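CBIX (Paracoccus pantotrophus, PDB 4CCS) catalyses the terminal step of siroheme biosynthesis in denitrifying bacteria, probably the insertion of iron into sirohydrochlorin, as a member of the chelatase superfamily. Local coordinates at residues A[8-13]-A[67-72]; A[93-98]-A[216-221]; A[179-182]-A[186-189]. All coordinates share one frame; numbering follows the deposited sequence. Where two conformers were deposited one is given.

In the fold
Two four-stranded parallel sheets, each in strand order 2-1-3-4, form the core of the chain. Interaction 1 comes first: it joins the end of strand 4-9 to the start of helix 68-80, both of the N-terminal half, closing a loop that holds helix 16-30 and strands 38-43 and 57-61 before interaction 2 opens. Interaction 2 brings the loop ahead of helix 98-113 against helix 215-226, closing a long loop that contains the whole second sheet. Nested inside it, interaction 3 folds the end of strand 175-179 onto the helix that follows. Interactions 1 and 3 touch across the two halves, where Q12 OE1 lies 2.7 Å from T189 OG1, a probable hydrogen bond; interaction 2 touches neither.

Interaction 1. Residues A[8-13]-A[67-72]; sequences VAHGQP and GWFTRS. With EDO (1,2-ethanediol), chain D.
H10 meets F69 just where strand 4-9 runs out and helix 68-80 begins. V8 and A9 are the last residues of the strand, held by backbone bonds to Y60 and L62 on one side and to A42 and L44 on the other. At H10 the chain leaves the sheet. Turned well off a staggered position (chi1 -94°), its imidazole reaches across to F69 and presents CE1 to the phenyl face, 3.5 Å above the ring plane and over the ring centre. Every ring carbon of F69 is almost equally far from CE1. The stack is T-shaped, with H10 as the edge and F69 as the face: the planes stand at 83° and the centroids are 4.6 Å apart. F63 joins this aromatic cluster, stacking on H10 and meeting F69 nearly at a right angle.

In the imidazole plane, ND1 of H10 is hydrogen-bonded at 2.8 Å to O2 of a 1,2-ethanediol, probably from the crystallisation liquor, so the imidazole edge meets F69 at CE1 and the diol at ND1. G11 donates its N-H to the same O2 at 2.9 Å and makes a weaker bond to O1, so backbone and imidazole grip the diol together; C2 of the diol lies 3.9 Å from F69 CZ. Q12 then folds back, its NE2 donating to G11 O at 2.9 Å.

Here the diol occupies a polar site at a histidine-glycine turn after the first strand of a parallel sheet, as in CbiX-type chelatases, where such a histidine is thought to serve metal insertion; H10 may be equivalent.

Interaction 2. Residues A[93-98]-A[216-221]; sequences GSDPGL and PAMIAE
M218 and D95 approach from opposite directions, the methionine reaching out from its helix and the carboxylate pointing back from the loop. CG of M218 is anti to the backbone N (chi1 -176°), which sends the chain straight out until it bends at the thioether. CG then rests 3.2 Å from D95 OD1, and beyond the bend CE settles 3.7 Å from D95 CG. The sulfur passes on to the start of helix 98-113, where SD is 3.6 Å from the backbone N of L98 and packs more loosely on the L98 CB. Since L98 N is bonded to D95 O (3.1 Å) in a type I turn, the sulfur merely packs there.

The carboxylate is buried but well provided for. OD1 takes the N-H of G97 on its anti lone pair at 3.1 Å, a nearly straight bond (165°) that forms an Asx turn and caps the entry to helix 98-113. A water donates to OD1 at 2.7 Å and to M218 O at 2.7 Å, bridging loop and helix where they lack a direct polar bond. OD2 is held by S222 OG and Y60 OH. So many partners would be consistent with an ionised aspartate.

M218 also packs on F92 and on Y60 of strand 57-61. Its neighbour I219 faces away from the 93-98 loop, so helix 215-226 packs on the loop through M218 and on Y60 and helix 16-30 (L26 and V30) through I219.

Interaction 3. Residues A[179-182]-A[186-189]; sequences PLFA and EHVT
OE1 of E186 is held by T183 OG1 and, more weakly, by a water at 3.1 Å that also accepts from A182 N at 2.8 Å. This water links the two sides of a tight strand-to-helix connection in the second parallel sheet of this alpha/beta fold, where strand 175-179 gives way to helix 184-189. An inverse gamma turn about L180, closed by a weak bond from F181 N to P179 O, leads the chain on to F181.

The phenyl ring of F181 packs against the helix at E186 and H187. CA of H187 sits over that ring in a CH-pi contact, 4.0 Å from its centroid and 28° off the normal. A chi1 of 174° extends the imidazole away from its own backbone N and past the phenyl, to whose face it turns an edge; the rings make an edge-to-face pair with planes inclined at 63°. Q184 OE1 is hydrogen-bonded to H187 ND1, which holds the ring's rotation, and L192 of helix 192-199 packs on all three of P179, F181 and H187. The far end of the imidazole reaches the proline: H187 NE2 lies 3.8 Å from P179 CG.

Interaction 1. Residues A[8-13]-A[67-72]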
ATOM      1  N   VAL A   8       8.589   6.136   4.989  1.00 17.42           N
ATOM      2  CA  VAL A   8       9.551   5.081   4.664  1.00 16.38           C
ATOM      3  C   VAL A   8       8.948   3.966   3.822  1.00 18.94           C
ATOM      4  O   VAL A   8       7.952   3.359   4.213  1.00 18.41           O
ATOM      5  CB  VAL A   8      10.216   4.542   5.965  1.00 19.74           C
ATOM      6  CG1 VAL A   8      11.173   3.383   5.676  1.00 19.31           C
ATOM      7  CG2 VAL A   8      10.948   5.659   6.710  1.00 19.34           C
ATOM      8  N   ALA A   9       9.584   3.674   2.686  1.00 15.82           N
ATOM      9  CA  ALA A   9       9.189   2.561   1.831  1.00 15.75           C
ATOM     10  C   ALA A   9      10.165   1.396   1.995  1.00 20.53           C
ATOM     11  O   ALA A   9      11.359   1.609   2.270  1.00 18.30           O
ATOM     12  CB  ALA A   9       9.178   2.998   0.382  1.00 16.19           C
ATOM     13  N   HIS A  10       9.666   0.166   1.793  1.00 17.58           N
ATOM     14  CA  HIS A  10      10.505  -1.033   1.746  1.00 18.11           C
ATOM     15  C   HIS A  10      11.387  -0.896   0.509  1.00 21.92           C
ATOM     16  O   HIS A  10      10.933  -0.378  -0.510  1.00 20.75           O
ATOM     17  CB  HIS A  10       9.651  -2.301   1.544  1.00 19.32           C
ATOM     18  CG  HIS A  10       9.287  -2.989   2.814  1.00 22.99           C
ATOM     19  ND1 HIS A  10      10.237  -3.295   3.769  1.00 25.03           N
ATOM     20  CD2 HIS A  10       8.080  -3.414   3.244  1.00 24.75           C
ATOM     21  CE1 HIS A  10       9.573  -3.869   4.760  1.00 24.66           C
ATOM     22  NE2 HIS A  10       8.274  -3.967   4.481  1.00 24.80           N
ATOM     23  N   GLY A  11      12.635  -1.359   0.564  1.00 19.73           N
ATOM     24  CA  GLY A  11      13.423  -1.262  -0.665  1.00 18.76           C
ATOM     25  C   GLY A  11      13.064  -2.417  -1.610  1.00 20.01           C
ATOM     26  O   GLY A  11      12.460  -3.412  -1.189  1.00 19.33           O
ATOM     27  N   GLN A  12      13.423  -2.273  -2.884  1.00 15.30           N
ATOM     28  CA  GLN A  12      13.221  -3.315  -3.893  1.00 15.11           C
ATOM     29  C   GLN A  12      14.539  -3.467  -4.661  1.00 18.92           C
ATOM     30  O   GLN A  12      15.353  -2.541  -4.599  1.00 16.54           O
ATOM     31  CB  GLN A  12      12.062  -2.942  -4.845  1.00 16.47           C
ATOM     32  CG  GLN A  12      10.679  -3.022  -4.176  1.00 20.38           C
ATOM     33  CD  GLN A  12      10.261  -4.447  -3.913  1.00 24.97           C
ATOM     34  OE1 GLN A  12       9.853  -5.162  -4.819  1.00 23.51           O
ATOM     35  NE2 GLN A  12      10.452  -4.936  -2.697  1.00 20.06           N
ATOM     36  N   PRO A  13      14.744  -4.581  -5.415  1.00 18.40           N
ATOM     37  CA  PRO A  13      15.988  -4.730  -6.202  1.00 18.74           C
ATOM     38  C   PRO A  13      16.106  -3.647  -7.279  1.00 22.24           C
ATOM     39  O   PRO A  13      15.107  -3.028  -7.664  1.00 21.26           O
ATOM     40  CB  PRO A  13      15.851  -6.126  -6.825  1.00 20.49           C
ATOM     41  CG  PRO A  13      14.935  -6.855  -5.900  1.00 24.75           C
ATOM     42  CD  PRO A  13      13.944  -5.827  -5.457  1.00 19.91           C
ATOM     43  N   GLY A  67       4.180  -6.457  11.907  1.00 38.92           N
ATOM     44  CA  GLY A  67       4.849  -7.751  12.039  1.00 39.68           C
ATOM     45  C   GLY A  67       6.282  -7.594  12.536  1.00 46.42           C
ATOM     46  O   GLY A  67       6.610  -6.582  13.159  1.00 45.44           O
ATOM     47  N   TRP A  68       7.134  -8.595  12.251  1.00 45.90           N
ATOM     48  CA  TRP A  68       8.548  -8.612  12.637  1.00 47.01           C
ATOM     49  C   TRP A  68       9.291  -7.348  12.178  1.00 51.10           C
ATOM     50  O   TRP A  68      10.126  -6.835  12.928  1.00 50.98           O
ATOM     51  CB  TRP A  68       9.248  -9.880  12.115  1.00 46.29           C
ATOM     52  CG  TRP A  68      10.744  -9.858  12.267  1.00 47.80           C
ATOM     53  CD1 TRP A  68      11.460 -10.135  13.396  1.00 50.82           C
ATOM     54  CD2 TRP A  68      11.703  -9.507  11.258  1.00 47.80           C
ATOM     55  NE1 TRP A  68      12.808  -9.995  13.148  1.00 50.37           N
ATOM     56  CE2 TRP A  68      12.984  -9.597  11.848  1.00 51.86           C
ATOM     57  CE3 TRP A  68      11.605  -9.125   9.910  1.00 49.22           C
ATOM     58  CZ2 TRP A  68      14.157  -9.330  11.131  1.00 51.36           C
ATOM     59  CZ3 TRP A  68      12.766  -8.859   9.202  1.00 50.90           C
ATOM     60  CH2 TRP A  68      14.024  -8.972   9.808  1.00 51.56           C
ATOM     61  N   PHE A  69       8.984  -6.846  10.963  1.00 46.90           N
ATOM     62  CA  PHE A  69       9.637  -5.645  10.446  1.00 46.65           C
ATOM     63  C   PHE A  69       9.299  -4.394  11.275  1.00 51.44           C
ATOM     64  O   PHE A  69      10.224  -3.744  11.756  1.00 51.36           O
ATOM     65  CB  PHE A  69       9.364  -5.435   8.945  1.00 47.98           C
ATOM     66  CG  PHE A  69      10.555  -4.870   8.208  1.00 49.07           C
ATOM     67  CD1 PHE A  69      10.848  -3.512   8.262  1.00 51.61           C
ATOM     68  CD2 PHE A  69      11.393  -5.697   7.472  1.00 50.81           C
ATOM     69  CE1 PHE A  69      11.961  -2.992   7.595  1.00 52.17           C
ATOM     70  CE2 PHE A  69      12.500  -5.174   6.795  1.00 53.39           C
ATOM     71  CZ  PHE A  69      12.775  -3.825   6.862  1.00 51.22           C
ATOM     72  N   THR A  70       7.998  -4.090  11.487  1.00 48.22           N
ATOM     73  CA  THR A  70       7.571  -2.920  12.273  1.00 48.52           C
ATOM     74  C   THR A  70       7.954  -3.024  13.758  1.00 53.84           C
ATOM     75  O   THR A  70       8.307  -2.014  14.368  1.00 53.16           O
ATOM     76  CB  THR A  70       6.059  -2.670  12.148  1.00 58.37           C
ATOM     77  OG1 THR A  70       5.354  -3.839  12.565  1.00 62.08           O
ATOM     78  CG2 THR A  70       5.631  -2.268  10.745  1.00 55.20           C
ATOM     79  N   ARG A  71       7.877  -4.244  14.330  1.00 51.52           N
ATOM     80  CA  ARG A  71       8.140  -4.501  15.747  1.00 51.89           C
ATOM     81  C   ARG A  71       9.614  -4.671  16.124  1.00 55.78           C
ATOM     82  O   ARG A  71       9.992  -4.265  17.226  1.00 55.48           O
ATOM     83  CB  ARG A  71       7.337  -5.720  16.234  1.00 54.02           C
ATOM     84  CG  ARG A  71       5.827  -5.488  16.271  1.00 70.25           C
ATOM     85  CD  ARG A  71       5.065  -6.767  16.578  1.00 87.56           C
ATOM     86  NE  ARG A  71       3.615  -6.557  16.551  1.00101.34           N
ATOM     87  CZ  ARG A  71       2.882  -6.205  17.606  1.00119.16           C
ATOM     88  NH1 ARG A  71       3.456  -6.020  18.790  1.00107.20           N
ATOM     89  NH2 ARG A  71       1.573  -6.035  17.484  1.00107.60           N
ATOM     90  N   SER A  72      10.434  -5.284  15.248  1.00 52.21           N
ATOM     91  CA  SER A  72      11.834  -5.565  15.573  1.00 52.14           C
ATOM     92  C   SER A  72      12.882  -5.014  14.595  1.00 55.35           C
ATOM     93  O   SER A  72      13.851  -4.405  15.054  1.00 55.18           O
ATOM     94  CB  SER A  72      12.041  -7.066  15.748  1.00 56.63           C
ATOM     95  OG  SER A  72      11.140  -7.602  16.704  1.00 68.25           O
TER
HETATM   96  C1  EDO D1229      14.469  -4.094   1.734  1.00 45.76           C
HETATM   97  O1  EDO D1229      15.177  -2.871   1.523  1.00 47.07           O
HETATM   98  C2  EDO D1229      13.723  -4.021   3.061  1.00 42.56           C
HETATM   99  O2  EDO D1229      12.875  -2.881   3.045  1.00 37.66           O

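Interaction 2. Residues A[93-98]-A[216-221]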
ATOM      1  N   GLY A  93      -1.095   0.014   5.207  1.00 19.22           N
ATOM      2  CA  GLY A  93      -2.110  -1.045   5.092  1.00 19.31           C
ATOM      3  C   GLY A  93      -3.204  -0.985   6.173  1.00 23.35           C
ATOM      4  O   GLY A  93      -4.337  -1.388   5.904  1.00 23.69           O
ATOM      5  N   SER A  94      -2.862  -0.476   7.371  1.00 20.08           N
ATOM      6  CA  SER A  94      -3.811  -0.368   8.488  0.50 20.24           C
ATOM      7  C   SER A  94      -4.396   1.038   8.612  1.00 23.55           C
ATOM      8  O   SER A  94      -5.108   1.330   9.577  1.00 24.39           O
ATOM      9  CB  SER A  94      -3.146  -0.797   9.793  0.50 23.69           C
ATOM     10  OG  SER A  94      -2.158   0.141  10.184  0.50 31.47           O
ATOM     11  N   ASP A  95      -4.114   1.918   7.636  1.00 18.96           N
ATOM     12  CA  ASP A  95      -4.625   3.281   7.670  1.00 18.56           C
ATOM     13  C   ASP A  95      -6.167   3.301   7.676  1.00 22.38           C
ATOM     14  O   ASP A  95      -6.774   2.605   6.863  1.00 20.12           O
ATOM     15  CB  ASP A  95      -4.071   4.110   6.509  1.00 20.07           C
ATOM     16  CG  ASP A  95      -4.193   5.595   6.764  1.00 26.25           C
ATOM     17  OD1 ASP A  95      -5.334   6.093   6.792  1.00 24.74           O
ATOM     18  OD2 ASP A  95      -3.131   6.265   6.916  1.00 26.19           O
ATOM     19  N   PRO A  96      -6.802   4.058   8.617  1.00 22.03           N
ATOM     20  CA  PRO A  96      -8.274   4.092   8.681  1.00 21.50           C
ATOM     21  C   PRO A  96      -8.946   4.495   7.373  1.00 22.49           C
ATOM     22  O   PRO A  96     -10.050   4.047   7.117  1.00 21.29           O
ATOM     23  CB  PRO A  96      -8.578   5.097   9.814  1.00 23.92           C
ATOM     24  CG  PRO A  96      -7.239   5.605  10.299  1.00 29.12           C
ATOM     25  CD  PRO A  96      -6.206   4.624   9.849  1.00 24.74           C
ATOM     26  N   GLY A  97      -8.278   5.315   6.538  1.00 20.29           N
ATOM     27  CA  GLY A  97      -8.850   5.783   5.272  1.00 19.57           C
ATOM     28  C   GLY A  97      -8.681   4.842   4.083  1.00 21.53           C
ATOM     29  O   GLY A  97      -9.238   5.124   3.025  1.00 20.01           O
ATOM     30  N   LEU A  98      -7.930   3.736   4.234  1.00 17.56           N
ATOM     31  CA  LEU A  98      -7.675   2.843   3.097  1.00 16.06           C
ATOM     32  C   LEU A  98      -8.947   2.135   2.541  1.00 18.35           C
ATOM     33  O   LEU A  98      -9.104   2.148   1.321  1.00 16.48           O
ATOM     34  CB  LEU A  98      -6.546   1.830   3.384  1.00 16.08           C
ATOM     35  CG  LEU A  98      -6.045   0.969   2.178  1.00 19.26           C
ATOM     36  CD1 LEU A  98      -5.617   1.838   1.001  1.00 19.65           C
ATOM     37  CD2 LEU A  98      -4.905   0.044   2.596  1.00 17.26           C
ATOM     38  N   PRO A 216      -1.837  11.181  -0.460  1.00 16.34           N
ATOM     39  CA  PRO A 216      -1.171  12.203   0.375  1.00 17.33           C
ATOM     40  C   PRO A 216      -2.053  12.744   1.525  1.00 20.64           C
ATOM     41  O   PRO A 216      -1.576  12.827   2.648  1.00 19.33           O
ATOM     42  CB  PRO A 216      -0.775  13.288  -0.629  1.00 19.02           C
ATOM     43  CG  PRO A 216      -0.604  12.547  -1.909  1.00 22.71           C
ATOM     44  CD  PRO A 216      -1.681  11.498  -1.895  1.00 18.50           C
ATOM     45  N   ALA A 217      -3.347  13.015   1.263  1.00 19.66           N
ATOM     46  CA  ALA A 217      -4.283  13.512   2.292  1.00 19.56           C
ATOM     47  C   ALA A 217      -4.520  12.474   3.378  1.00 21.50           C
ATOM     48  O   ALA A 217      -4.525  12.816   4.556  1.00 21.07           O
ATOM     49  CB  ALA A 217      -5.601  13.931   1.651  1.00 20.64           C
ATOM     50  N   MET A 218      -4.591  11.181   2.991  1.00 17.86           N
ATOM     51  CA  MET A 218      -4.749  10.068   3.919  1.00 17.61           C
ATOM     52  C   MET A 218      -3.542   9.988   4.871  1.00 20.92           C
ATOM     53  O   MET A 218      -3.722   9.900   6.085  1.00 20.41           O
ATOM     54  CB  MET A 218      -4.960   8.750   3.129  1.00 19.68           C
ATOM     55  CG  MET A 218      -5.231   7.561   4.001  1.00 23.22           C
ATOM     56  SD  MET A 218      -5.304   5.978   3.109  1.00 26.71           S
ATOM     57  CE  MET A 218      -3.568   5.575   3.083  1.00 24.03           C
ATOM     58  N   ILE A 219      -2.309  10.050   4.324  1.00 19.29           N
ATOM     59  CA  ILE A 219      -1.078  10.006   5.133  1.00 17.99           C
ATOM     60  C   ILE A 219      -1.020  11.238   6.063  1.00 20.66           C
ATOM     61  O   ILE A 219      -0.719  11.097   7.247  1.00 19.97           O
ATOM     62  CB  ILE A 219       0.186   9.877   4.236  1.00 20.69           C
ATOM     63  CG1 ILE A 219       0.117   8.593   3.356  1.00 20.94           C
ATOM     64  CG2 ILE A 219       1.473   9.917   5.085  1.00 21.83           C
ATOM     65  CD1 ILE A 219       1.350   8.378   2.376  1.00 21.10           C
ATOM     66  N   ALA A 220      -1.316  12.427   5.516  1.00 19.07           N
ATOM     67  CA  ALA A 220      -1.335  13.675   6.287  1.00 20.06           C
ATOM     68  C   ALA A 220      -2.255  13.567   7.529  1.00 23.92           C
ATOM     69  O   ALA A 220      -1.856  13.971   8.626  1.00 22.20           O
ATOM     70  CB  ALA A 220      -1.789  14.824   5.399  1.00 20.86           C
ATOM     71  N   GLU A 221      -3.462  12.974   7.358  1.00 21.61           N
ATOM     72  CA  GLU A 221      -4.417  12.832   8.470  1.00 21.36           C
ATOM     73  C   GLU A 221      -3.900  11.895   9.530  1.00 25.53           C
ATOM     74  O   GLU A 221      -4.084  12.177  10.710  1.00 25.60           O
ATOM     75  CB  GLU A 221      -5.843  12.453   8.000  1.00 22.23           C
ATOM     76  CG  GLU A 221      -6.489  13.492   7.087  1.00 25.35           C
ATOM     77  CD  GLU A 221      -6.635  14.916   7.608  1.00 39.45           C
ATOM     78  OE1 GLU A 221      -6.699  15.103   8.841  1.00 26.84           O
ATOM     79  OE2 GLU A 221      -6.715  15.847   6.776  1.00 33.05           O
TER
HETATM   80  O   HOH W   1      -5.893   8.698   7.180  1.00 19.91           O

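Interaction 3. Residues A[179-182]-A[186-189]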
ATOM      1  N   PRO A 179      -4.903  -3.529  -7.375  1.00 14.36           N
ATOM      2  CA  PRO A 179      -3.656  -4.008  -6.752  1.00 13.79           C
ATOM      3  C   PRO A 179      -3.454  -3.282  -5.427  1.00 17.49           C
ATOM      4  O   PRO A 179      -3.312  -2.054  -5.388  1.00 15.96           O
ATOM      5  CB  PRO A 179      -2.565  -3.634  -7.768  1.00 15.37           C
ATOM      6  CG  PRO A 179      -3.292  -3.477  -9.071  1.00 19.14           C
ATOM      7  CD  PRO A 179      -4.623  -2.877  -8.668  1.00 14.98           C
ATOM      8  N   LEU A 180      -3.460  -4.050  -4.335  1.00 13.96           N
ATOM      9  CA  LEU A 180      -3.302  -3.501  -3.007  1.00 14.51           C
ATOM     10  C   LEU A 180      -1.815  -3.432  -2.670  1.00 17.30           C
ATOM     11  O   LEU A 180      -1.298  -4.259  -1.924  1.00 15.86           O
ATOM     12  CB  LEU A 180      -4.142  -4.330  -2.012  1.00 15.02           C
ATOM     13  CG  LEU A 180      -4.432  -3.684  -0.669  1.00 19.06           C
ATOM     14  CD1 LEU A 180      -5.518  -2.625  -0.812  1.00 19.44           C
ATOM     15  CD2 LEU A 180      -4.854  -4.756   0.347  1.00 21.08           C
ATOM     16  N   PHE A 181      -1.118  -2.447  -3.298  1.00 13.60           N
ATOM     17  CA  PHE A 181       0.317  -2.191  -3.144  1.00 13.44           C
ATOM     18  C   PHE A 181       0.529  -0.711  -2.778  1.00 17.87           C
ATOM     19  O   PHE A 181      -0.102   0.170  -3.370  1.00 16.47           O
ATOM     20  CB  PHE A 181       1.069  -2.527  -4.446  1.00 14.66           C
ATOM     21  CG  PHE A 181       1.159  -4.008  -4.752  1.00 14.95           C
ATOM     22  CD1 PHE A 181       0.085  -4.685  -5.328  1.00 17.27           C
ATOM     23  CD2 PHE A 181       2.301  -4.733  -4.428  1.00 16.52           C
ATOM     24  CE1 PHE A 181       0.154  -6.064  -5.577  1.00 17.13           C
ATOM     25  CE2 PHE A 181       2.384  -6.105  -4.712  1.00 18.15           C
ATOM     26  CZ  PHE A 181       1.312  -6.758  -5.281  1.00 16.43           C
ATOM     27  N   ALA A 182       1.444  -0.457  -1.835  1.00 15.71           N
ATOM     28  CA  ALA A 182       1.751   0.890  -1.356  1.00 16.05           C
ATOM     29  C   ALA A 182       2.675   1.668  -2.291  1.00 20.40           C
ATOM     30  O   ALA A 182       2.630   2.897  -2.281  1.00 19.86           O
ATOM     31  CB  ALA A 182       2.360   0.816   0.035  1.00 16.74           C
ATOM     32  N   GLU A 186       7.227  -1.975  -5.531  1.00 14.66           N
ATOM     33  CA  GLU A 186       6.757  -3.269  -5.023  1.00 14.47           C
ATOM     34  C   GLU A 186       5.747  -3.910  -5.966  1.00 17.13           C
ATOM     35  O   GLU A 186       5.798  -5.123  -6.176  1.00 17.66           O
ATOM     36  CB  GLU A 186       6.191  -3.141  -3.614  1.00 15.55           C
ATOM     37  CG  GLU A 186       7.265  -2.778  -2.606  1.00 17.61           C
ATOM     38  CD  GLU A 186       6.678  -2.302  -1.302  1.00 25.28           C
ATOM     39  OE1 GLU A 186       6.084  -1.200  -1.257  1.00 21.77           O
ATOM     40  OE2 GLU A 186       6.788  -3.062  -0.323  1.00 19.61           O
ATOM     41  N   HIS A 187       4.854  -3.098  -6.553  1.00 13.66           N
ATOM     42  CA  HIS A 187       3.847  -3.569  -7.503  1.00 12.86           C
ATOM     43  C   HIS A 187       4.513  -4.206  -8.745  1.00 17.51           C
ATOM     44  O   HIS A 187       4.189  -5.341  -9.085  1.00 15.94           O
ATOM     45  CB  HIS A 187       2.924  -2.417  -7.933  1.00 13.20           C
ATOM     46  CG  HIS A 187       1.949  -2.780  -9.018  1.00 16.13           C
ATOM     47  ND1 HIS A 187       1.931  -2.104 -10.235  1.00 17.75           N
ATOM     48  CD2 HIS A 187       0.993  -3.741  -9.039  1.00 17.60           C
ATOM     49  CE1 HIS A 187       0.958  -2.666 -10.941  1.00 17.08           C
ATOM     50  NE2 HIS A 187       0.364  -3.654 -10.264  1.00 17.34           N
ATOM     51  N   VAL A 188       5.430  -3.472  -9.409  1.00 15.73           N
ATOM     52  CA  VAL A 188       6.121  -3.923 -10.638  1.00 16.26           C
ATOM     53  C   VAL A 188       6.876  -5.241 -10.405  1.00 18.52           C
ATOM     54  O   VAL A 188       6.763  -6.152 -11.227  1.00 17.54           O
ATOM     55  CB  VAL A 188       7.017  -2.786 -11.231  1.00 21.82           C
ATOM     56  CG1 VAL A 188       7.938  -3.300 -12.344  1.00 22.16           C
ATOM     57  CG2 VAL A 188       6.151  -1.634 -11.754  1.00 21.80           C
ATOM     58  N   THR A 189       7.576  -5.372  -9.256  1.00 15.51           N
ATOM     59  CA  THR A 189       8.312  -6.611  -8.890  1.00 15.95           C
ATOM     60  C   THR A 189       7.434  -7.878  -8.979  1.00 19.21           C
ATOM     61  O   THR A 189       7.896  -8.914  -9.472  1.00 18.70           O
ATOM     62  CB  THR A 189       8.931  -6.455  -7.499  1.00 21.71           C
ATOM     63  OG1 THR A 189       9.884  -5.392  -7.541  1.00 20.65           O
ATOM     64  CG2 THR A 189       9.591  -7.745  -6.963  1.00 24.85           C
TER
HETATM   65  O   HOH W   2       3.298  -2.519  -1.314  1.00 16.65           O